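Local structure of oxygen-independent coproporphyrinogen III oxidase (Escherichia coli, 1OLT) at residues E145-E150 and V182-D187; N207-Y212 and R236-N241. The protein catalyses the anaerobic oxidative decarboxylation of two propionate groups of coproporphyrinogen III to vinyl groups, giving protoporphyrinogen IX, with S-adenosylmethionine and a [4Fe-4S] cluster. All blocks are in the same frame, centred on the assembly; numbering follows the deposited sequence. Where two conformers were deposited one is given.

Contact 1. Residues E145-E150 and V182-D187; sequences EVDPRE and VNREQD. With SAM (S-adenosylmethionine), chain C; SAM (S-adenosylmethionine), chain D; SF4 (iron/sulfur cluster), chain B.
Arg149 and Arg184 lay their guanidinium groups on one another beside the iron-sulfur cluster, centres 4.3 Å apart and planes inclined at 30°. The overlap is offset: CG of Arg184 sits over the centre of the Arg149 guanidinium, while NH2 of Arg149 lies over the rim of the Arg184 group. Asp147 is the counter-ion to both. Arg149 grips it side-on, NE and NH2 both turned to OD1; the NE bond is the shorter, 2.9 Å from Arg149 NE to Asp147 OD1, and uses the syn lone pair. Toward Arg184 the same oxygen offers charge alone, since it lies over the face of that guanidinium, 3.5 Å from Asp147 OD1 to Arg184 NH2. The Arg184 chain runs extended as far as NE, and its two terminal nitrogens meet the carboxylate of the SAM in chain C: NH1 donates to O and NH2 to OXT in nearly straight bonds (169° and 173°). Arg184 NE donates to Gln186 OE1 at 2.9 Å, from above the amide plane, while Gln186 NE2 is held by the Val171 carbonyl. Two waters tie Arg149 NH1 to the carbonyls of Asn183 and Glu185. Two residues before Asp147, within the strand, Glu145 OE2 accepts a hydrogen bond from O3' of the second SAM, 2.6 Å away. With the methionyl N and O of the first SAM on an iron of the cluster, the two-pronged grip of Arg184 probably helps hold the carboxylate at the metal, and Asp147 probably offsets the repulsion between the stacked arginines.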
loop_
_atom_site.group_PDB
_atom_site.type_symbol
_atom_site.label_atom_id
_atom_site.label_comp_id
_atom_site.label_asym_id
_atom_site.label_seq_id
_atom_site.Cartn_x
_atom_site.Cartn_y
_atom_site.Cartn_z
ATOM N N GLU A 145 -7.362 4.040 7.387
ATOM C CA GLU A 145 -7.636 2.633 7.631
ATOM C C GLU A 145 -8.304 2.395 8.955
ATOM O O GLU A 145 -8.001 3.056 9.948
ATOM C CB GLU A 145 -6.338 1.851 7.535
ATOM C CG GLU A 145 -5.570 2.172 6.243
ATOM C CD GLU A 145 -4.400 1.294 5.970
ATOM O OE1 GLU A 145 -4.584 0.034 6.073
ATOM O OE2 GLU A 145 -3.301 1.861 5.631
ATOM N N VAL A 146 -9.215 1.427 8.985
ATOM C CA VAL A 146 -10.159 1.273 10.090
ATOM C C VAL A 146 -10.212 -0.190 10.470
ATOM O O VAL A 146 -10.450 -1.027 9.626
ATOM C CB VAL A 146 -11.595 1.714 9.680
ATOM C CG1 VAL A 146 -12.553 1.504 10.850
ATOM C CG2 VAL A 146 -11.614 3.170 9.274
ATOM N N ASP A 147 -10.006 -0.489 11.736
ATOM C CA ASP A 147 -10.248 -1.836 12.283
ATOM C C ASP A 147 -11.723 -1.879 12.767
ATOM O O ASP A 147 -12.130 -1.057 13.599
ATOM C CB ASP A 147 -9.298 -2.008 13.467
ATOM C CG ASP A 147 -9.502 -3.299 14.247
ATOM O OD1 ASP A 147 -10.066 -4.284 13.725
ATOM O OD2 ASP A 147 -9.049 -3.394 15.421
ATOM N N PRO A 148 -12.535 -2.814 12.277
ATOM C CA PRO A 148 -13.969 -2.813 12.628
ATOM C C PRO A 148 -14.256 -3.548 13.987
ATOM O O PRO A 148 -15.147 -4.475 14.057
ATOM C CB PRO A 148 -14.576 -3.579 11.489
ATOM C CG PRO A 148 -13.465 -4.673 11.218
ATOM C CD PRO A 148 -12.191 -3.875 11.335
ATOM N N ARG A 149 -13.472 -3.226 14.990
ATOM C CA ARG A 149 -13.597 -3.747 16.356
ATOM C C ARG A 149 -13.361 -2.584 17.293
ATOM O O ARG A 149 -12.652 -1.655 16.947
ATOM C CB ARG A 149 -12.558 -4.801 16.631
ATOM C CG ARG A 149 -12.767 -6.062 15.902
ATOM C CD ARG A 149 -11.616 -7.052 16.102
ATOM N NE ARG A 149 -10.388 -6.576 15.444
ATOM C CZ ARG A 149 -9.174 -7.003 15.701
ATOM N NH1 ARG A 149 -8.973 -7.990 16.569
ATOM N NH2 ARG A 149 -8.136 -6.494 15.030
ATOM N N GLU A 150 -14.014 -2.619 18.441
ATOM C CA GLU A 150 -13.853 -1.575 19.494
ATOM C C GLU A 150 -13.983 -0.151 18.920
ATOM O O GLU A 150 -13.153 0.773 19.132
ATOM C CB GLU A 150 -12.553 -1.835 20.240
ATOM C CG GLU A 150 -12.555 -3.207 20.914
ATOM C CD GLU A 150 -11.284 -3.475 21.751
ATOM O OE1 GLU A 150 -10.798 -2.526 22.360
ATOM O OE2 GLU A 150 -10.731 -4.625 21.742
ATOM N N VAL A 182 -6.289 -16.844 14.519
ATOM C CA VAL A 182 -5.431 -15.701 14.356
ATOM C C VAL A 182 -5.773 -14.577 15.307
ATOM O O VAL A 182 -5.211 -13.481 15.185
ATOM C CB VAL A 182 -5.390 -15.176 12.889
ATOM C CG1 VAL A 182 -4.982 -16.259 11.928
ATOM C CG2 VAL A 182 -6.752 -14.562 12.432
ATOM N N ASN A 183 -6.632 -14.844 16.303
ATOM C CA ASN A 183 -6.991 -13.843 17.300
ATOM C C ASN A 183 -7.598 -12.607 16.717
ATOM O O ASN A 183 -7.266 -11.490 17.145
ATOM C CB ASN A 183 -5.766 -13.474 18.196
ATOM C CG ASN A 183 -6.165 -12.775 19.458
ATOM O OD1 ASN A 183 -7.320 -12.977 19.987
ATOM N ND2 ASN A 183 -5.218 -11.929 20.016
ATOM N N ARG A 184 -8.503 -12.784 15.733
ATOM C CA ARG A 184 -9.198 -11.673 15.137
ATOM C C ARG A 184 -10.721 -11.930 15.081
ATOM O O ARG A 184 -11.382 -11.731 14.067
ATOM C CB ARG A 184 -8.686 -11.300 13.749
ATOM C CG ARG A 184 -9.080 -9.794 13.405
ATOM C CD ARG A 184 -8.894 -9.548 12.077
ATOM N NE ARG A 184 -9.420 -8.284 11.645
ATOM C CZ ARG A 184 -8.729 -7.179 11.402
ATOM N NH1 ARG A 184 -7.425 -7.089 11.659
ATOM N NH2 ARG A 184 -9.388 -6.141 10.887
ATOM N N GLU A 185 -11.258 -12.361 16.210
ATOM C CA GLU A 185 -12.680 -12.500 16.374
ATOM C C GLU A 185 -13.307 -11.110 16.132
ATOM O O GLU A 185 -12.887 -10.131 16.697
ATOM C CB GLU A 185 -13.017 -12.950 17.784
ATOM C CG GLU A 185 -14.499 -12.936 18.094
ATOM C CD GLU A 185 -15.224 -13.997 17.345
ATOM O OE1 GLU A 185 -14.582 -15.066 17.126
ATOM O OE2 GLU A 185 -16.454 -13.766 17.008
ATOM N N GLN A 186 -14.325 -11.086 15.302
ATOM C CA GLN A 186 -15.026 -9.871 14.937
ATOM C C GLN A 186 -16.485 -10.182 14.590
ATOM O O GLN A 186 -16.903 -11.360 14.222
ATOM C CB GLN A 186 -14.239 -9.102 13.793
ATOM C CG GLN A 186 -14.028 -9.818 12.708
ATOM C CD GLN A 186 -12.953 -9.289 11.721
ATOM O OE1 GLN A 186 -12.312 -8.243 11.890
ATOM N NE2 GLN A 186 -12.841 -10.032 10.634
ATOM N N ASP A 187 -17.303 -9.168 14.791
ATOM C CA ASP A 187 -18.739 -9.374 14.669
ATOM C C ASP A 187 -19.156 -9.053 13.227
ATOM O O ASP A 187 -19.052 -7.939 12.817
ATOM C CB ASP A 187 -19.438 -8.457 15.670
ATOM C CG ASP A 187 -20.912 -8.679 15.719
ATOM O OD1 ASP A 187 -21.614 -8.677 14.668
ATOM O OD2 ASP A 187 -21.468 -8.852 16.787
HETATM N N SAM C . -5.249 -2.062 11.588
HETATM C CA SAM C . -6.414 -2.132 10.718
HETATM C C SAM C . -7.028 -3.533 10.600
HETATM O O SAM C . -6.319 -4.549 10.916
HETATM O OXT SAM C . -8.197 -3.550 10.273
HETATM C CB SAM C . -5.934 -1.683 9.324
HETATM C CG SAM C . -5.333 -2.654 8.343
HETATM S SD SAM C . -3.709 -3.254 8.732
HETATM C CE SAM C . -2.716 -1.777 8.985
HETATM C "C5'" SAM C . -3.005 -3.526 7.015
HETATM C "C4'" SAM C . -3.296 -4.876 6.269
HETATM O "O4'" SAM C . -2.147 -5.692 6.079
HETATM C "C3'" SAM C . -4.230 -5.795 7.020
HETATM O "O3'" SAM C . -5.597 -5.370 7.005
HETATM C "C2'" SAM C . -3.951 -7.169 6.397
HETATM O "O2'" SAM C . -4.869 -7.446 5.340
HETATM C "C1'" SAM C . -2.570 -7.011 5.810
HETATM N N9 SAM C . -1.585 -7.907 6.381
HETATM C C8 SAM C . -1.015 -7.753 7.618
HETATM N N7 SAM C . -0.134 -8.729 7.814
HETATM C C5 SAM C . -0.121 -9.506 6.684
HETATM C C6 SAM C . 0.605 -10.653 6.319
HETATM N N6 SAM C . 1.517 -11.218 7.110
HETATM N N1 SAM C . 0.368 -11.195 5.087
HETATM C C2 SAM C . -0.579 -10.620 4.232
HETATM N N3 SAM C . -1.274 -9.511 4.574
HETATM C C4 SAM C . -1.047 -8.977 5.792
HETATM N N SAM D . 2.367 -3.987 3.877
HETATM C CA SAM D . 1.276 -4.980 3.862
HETATM C C SAM D . 1.773 -6.370 3.415
HETATM O O SAM D . 1.663 -7.398 4.112
HETATM O OXT SAM D . 2.343 -6.572 2.321
HETATM C CB SAM D . 0.107 -4.477 2.974
HETATM C CG SAM D . -0.659 -3.223 3.503
HETATM S SD SAM D . -0.327 -1.680 2.585
HETATM C CE SAM D . -1.760 -1.601 1.452
HETATM C "C5'" SAM D . -0.691 -0.222 3.634
HETATM C "C4'" SAM D . 0.220 -0.159 4.849
HETATM O "O4'" SAM D . 1.529 0.085 4.358
HETATM C "C3'" SAM D . -0.073 1.001 5.807
HETATM O "O3'" SAM D . -1.192 0.729 6.631
HETATM C "C2'" SAM D . 1.269 1.116 6.476
HETATM O "O2'" SAM D . 1.445 0.063 7.384
HETATM C "C1'" SAM D . 2.234 0.922 5.294
HETATM N N9 SAM D . 2.565 2.171 4.630
HETATM C C8 SAM D . 1.859 2.808 3.672
HETATM N N7 SAM D . 2.528 3.981 3.338
HETATM C C5 SAM D . 3.612 4.061 4.065
HETATM C C6 SAM D . 4.603 5.000 4.145
HETATM N N6 SAM D . 4.655 6.077 3.379
HETATM N N1 SAM D . 5.584 4.777 5.043
HETATM C C2 SAM D . 5.593 3.688 5.829
HETATM N N3 SAM D . 4.616 2.773 5.782
HETATM C C4 SAM D . 3.643 2.957 4.900
HETATM FE FE1 SF4 B . -3.143 -4.160 14.128
HETATM FE FE2 SF4 B . -2.151 -5.714 12.213
HETATM FE FE3 SF4 B . -4.341 -4.414 11.963
HETATM FE FE4 SF4 B . -4.204 -6.286 13.412
HETATM S S1 SF4 B . -3.957 -6.488 11.139
HETATM S S2 SF4 B . -5.352 -4.479 14.007
HETATM S S3 SF4 B . -2.351 -6.113 14.388
HETATM S S4 SF4 B . -2.340 -3.606 12.150
HETATM O O HOH W 1 -16.495 -6.521 15.439
HETATM O O HOH W 2 -6.365 -8.919 17.239
HETATM O O HOH W 3 -10.726 -9.763 18.226
#

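Contact 2. Residues N207-Y212 and R236-N241; sequences NIDLIY and RLSVFN. With SAM (S-adenosylmethionine), chain C.
A beta-alpha-beta unit of the radical SAM core brings strands 207-212 and 236-241 together as parallel neighbours, with helix 219-232 as the connection. Five backbone hydrogen bonds, from Ile208 N to Arg236 O at one end to Tyr212 N to Phe240 O at the other, join the strands. Ile208, Leu210, Leu237 and Val239 share the face packed by that helix; Leu210 and Leu237 lie side by side, pointing the same way, with Leu210 CD1 4.1 Å from Leu237 CD2. Tyr212 ends this row. Its CG stands between the backbone N and the carbonyl carbon (chi1 74°), and the ring lies across Asn241, whose CA is over one face, offset toward the rim, in a CH-pi contact, 4.0 Å from the centroid. Tyr212 CD1 also meets Val239 CG1 at 3.8 Å, the two side chains crossing at about a right angle. An alanine in place of this tyrosine would probably leave Val239 CG1 and the Asn241 backbone without their aromatic cover and open a gap at this end of the strand pair. The opposite face, bearing Asp209, Ile211 and Phe240, receives the SAM of chain C. Asp209 OD2 lies 2.8 Å from its ribose O3', and Asp209 OD1 approaches Phe240 CE2 to 3.7 Å. The Phe240 ring presents its edge to O2', with CD2 3.4 Å from that oxygen; Ile211 CG1 reaches the same hydroxyl at 3.6 Å and, like Phe240 CB, also nears adenine N3. The strand pair thus turns mostly aliphatic groups to its helix and a mixed surface to the cofactor, where a carboxylate and hydrophobic groups together seat the ribose and adenine.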
loop_
_atom_site.group_PDB
_atom_site.type_symbol
_atom_site.label_atom_id
_atom_site.label_comp_id
_atom_site.label_asym_id
_atom_site.label_seq_id
_atom_site.Cartn_x
_atom_site.Cartn_y
_atom_site.Cartn_z
ATOM N N ASN A 207 -12.466 0.329 0.524
ATOM C CA ASN A 207 -11.694 -0.882 0.350
ATOM C C ASN A 207 -11.882 -1.791 1.532
ATOM O O ASN A 207 -11.955 -1.313 2.702
ATOM C CB ASN A 207 -10.206 -0.524 0.178
ATOM C CG ASN A 207 -9.333 -1.740 0.118
ATOM O OD1 ASN A 207 -8.672 -2.140 1.109
ATOM N ND2 ASN A 207 -9.378 -2.399 -0.982
ATOM N N ILE A 208 -11.987 -3.090 1.270
ATOM C CA ILE A 208 -11.721 -4.080 2.306
ATOM C C ILE A 208 -10.490 -4.967 2.033
ATOM O O ILE A 208 -10.235 -5.404 0.847
ATOM C CB ILE A 208 -12.905 -4.935 2.606
ATOM C CG1 ILE A 208 -13.202 -5.892 1.546
ATOM C CG2 ILE A 208 -14.188 -4.128 2.885
ATOM C CD1 ILE A 208 -13.904 -7.031 2.094
ATOM N N ASP A 209 -9.733 -5.271 3.090
ATOM C CA ASP A 209 -8.635 -6.215 3.033
ATOM C C ASP A 209 -9.081 -7.620 3.418
ATOM O O ASP A 209 -9.823 -7.809 4.410
ATOM C CB ASP A 209 -7.514 -5.853 3.995
ATOM C CG ASP A 209 -6.914 -4.495 3.760
ATOM O OD1 ASP A 209 -6.929 -3.956 2.625
ATOM O OD2 ASP A 209 -6.315 -3.908 4.712
ATOM N N LEU A 210 -8.683 -8.589 2.591
ATOM C CA LEU A 210 -8.818 -9.974 2.839
ATOM C C LEU A 210 -7.420 -10.607 2.747
ATOM O O LEU A 210 -6.533 -10.077 2.065
ATOM C CB LEU A 210 -9.763 -10.666 1.869
ATOM C CG LEU A 210 -11.198 -10.166 1.831
ATOM C CD1 LEU A 210 -11.980 -10.799 0.622
ATOM C CD2 LEU A 210 -11.827 -10.507 3.117
ATOM N N ILE A 211 -7.229 -11.713 3.460
ATOM C CA ILE A 211 -6.000 -12.514 3.335
ATOM C C ILE A 211 -6.321 -13.963 3.040
ATOM O O ILE A 211 -7.187 -14.580 3.696
ATOM C CB ILE A 211 -5.133 -12.443 4.594
ATOM C CG1 ILE A 211 -4.852 -11.009 5.016
ATOM C CG2 ILE A 211 -3.860 -13.241 4.418
ATOM C CD1 ILE A 211 -4.178 -10.927 6.435
ATOM N N TYR A 212 -5.628 -14.521 2.029
ATOM C CA TYR A 212 -5.731 -15.960 1.706
ATOM C C TYR A 212 -4.409 -16.647 2.063
ATOM O O TYR A 212 -3.340 -16.059 1.966
ATOM C CB TYR A 212 -6.177 -16.222 0.249
ATOM C CG TYR A 212 -5.143 -15.978 -0.813
ATOM C CD1 TYR A 212 -4.938 -14.734 -1.305
ATOM C CD2 TYR A 212 -4.366 -17.026 -1.306
ATOM C CE1 TYR A 212 -4.009 -14.497 -2.260
ATOM C CE2 TYR A 212 -3.417 -16.796 -2.303
ATOM C CZ TYR A 212 -3.231 -15.518 -2.725
ATOM O OH TYR A 212 -2.309 -15.249 -3.686
ATOM N N ARG A 236 -13.876 -1.659 -3.439
ATOM C CA ARG A 236 -12.559 -2.143 -3.812
ATOM C C ARG A 236 -12.183 -3.232 -2.822
ATOM O O ARG A 236 -12.630 -3.211 -1.661
ATOM C CB ARG A 236 -11.466 -1.054 -3.718
ATOM C CG ARG A 236 -11.490 0.064 -4.675
ATOM C CD ARG A 236 -10.495 1.231 -4.274
ATOM N NE ARG A 236 -10.521 2.301 -5.282
ATOM C CZ ARG A 236 -9.902 3.486 -5.195
ATOM N NH1 ARG A 236 -9.128 3.794 -4.160
ATOM N NH2 ARG A 236 -10.033 4.354 -6.189
ATOM N N LEU A 237 -11.337 -4.155 -3.271
ATOM C CA LEU A 237 -10.844 -5.256 -2.443
ATOM C C LEU A 237 -9.341 -5.398 -2.623
ATOM O O LEU A 237 -8.787 -5.234 -3.732
ATOM C CB LEU A 237 -11.456 -6.601 -2.782
ATOM C CG LEU A 237 -12.940 -6.794 -2.673
ATOM C CD1 LEU A 237 -13.611 -6.489 -3.954
ATOM C CD2 LEU A 237 -13.262 -8.216 -2.320
ATOM N N SER A 238 -8.686 -5.700 -1.540
ATOM C CA SER A 238 -7.300 -6.055 -1.554
ATOM C C SER A 238 -7.214 -7.442 -0.956
ATOM O O SER A 238 -7.568 -7.620 0.192
ATOM C CB SER A 238 -6.500 -5.034 -0.779
ATOM O OG SER A 238 -6.722 -3.724 -1.277
ATOM N N VAL A 239 -6.730 -8.403 -1.696
ATOM C CA VAL A 239 -6.695 -9.808 -1.301
ATOM C C VAL A 239 -5.218 -10.235 -1.278
ATOM O O VAL A 239 -4.617 -10.485 -2.328
ATOM C CB VAL A 239 -7.479 -10.613 -2.266
ATOM C CG1 VAL A 239 -7.615 -12.094 -1.766
ATOM C CG2 VAL A 239 -8.876 -10.015 -2.425
ATOM N N PHE A 240 -4.629 -10.222 -0.091
ATOM C CA PHE A 240 -3.200 -10.472 0.091
ATOM C C PHE A 240 -2.925 -11.914 0.314
ATOM O O PHE A 240 -3.677 -12.636 0.988
ATOM C CB PHE A 240 -2.701 -9.683 1.317
ATOM C CG PHE A 240 -2.953 -8.207 1.205
ATOM C CD1 PHE A 240 -2.318 -7.466 0.217
ATOM C CD2 PHE A 240 -3.797 -7.562 2.067
ATOM C CE1 PHE A 240 -2.506 -6.076 0.102
ATOM C CE2 PHE A 240 -3.995 -6.148 1.972
ATOM C CZ PHE A 240 -3.361 -5.422 0.972
ATOM N N ASN A 241 -1.852 -12.359 -0.248
ATOM C CA ASN A 241 -1.326 -13.682 0.025
ATOM C C ASN A 241 -0.641 -13.637 1.434
ATOM O O ASN A 241 0.178 -12.762 1.696
ATOM C CB ASN A 241 -0.273 -14.054 -1.035
ATOM C CG ASN A 241 0.353 -15.420 -0.767
ATOM O OD1 ASN A 241 -0.334 -16.375 -0.496
ATOM N ND2 ASN A 241 1.617 -15.486 -0.809
HETATM N N SAM C . -5.249 -2.062 11.588
HETATM C CA SAM C . -6.414 -2.132 10.718
HETATM C C SAM C . -7.028 -3.533 10.600
HETATM O O SAM C . -6.319 -4.549 10.916
HETATM O OXT SAM C . -8.197 -3.550 10.273
HETATM C CB SAM C . -5.934 -1.683 9.324
HETATM C CG SAM C . -5.333 -2.654 8.343
HETATM S SD SAM C . -3.709 -3.254 8.732
HETATM C CE SAM C . -2.716 -1.777 8.985
HETATM C "C5'" SAM C . -3.005 -3.526 7.015
HETATM C "C4'" SAM C . -3.296 -4.876 6.269
HETATM O "O4'" SAM C . -2.147 -5.692 6.079
HETATM C "C3'" SAM C . -4.230 -5.795 7.020
HETATM O "O3'" SAM C . -5.597 -5.370 7.005
HETATM C "C2'" SAM C . -3.951 -7.169 6.397
HETATM O "O2'" SAM C . -4.869 -7.446 5.340
HETATM C "C1'" SAM C . -2.570 -7.011 5.810
HETATM N N9 SAM C . -1.585 -7.907 6.381
HETATM C C8 SAM C . -1.015 -7.753 7.618
HETATM N N7 SAM C . -0.134 -8.729 7.814
HETATM C C5 SAM C . -0.121 -9.506 6.684
HETATM C C6 SAM C . 0.605 -10.653 6.319
HETATM N N6 SAM C . 1.517 -11.218 7.110
HETATM N N1 SAM C . 0.368 -11.195 5.087
HETATM C C2 SAM C . -0.579 -10.620 4.232
HETATM N N3 SAM C . -1.274 -9.511 4.574
HETATM C C4 SAM C . -1.047 -8.977 5.792
#

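Overall arrangement
Both contacts serve the same SAM of chain C from different places around one sheet, their centres about 14 Å apart and their nearest atoms about 5 Å. Contact 2 is the buried one, a regular pairing of neighbouring strands nearer the middle of the chain. Contact 1 is only partly buried: it joins the C-terminal end of strand 140-146 and the turn after it to a loop between two helices, through charged side chains and waters rather than direct backbone bonds. The chemistry follows the cofactor, with contact 1 holding the methionyl carboxylate beside the cluster and contact 2 lining the nucleoside. Strand 166-172 lies between 140-146 and 207-212, and its Gln172 also bonds this SAM.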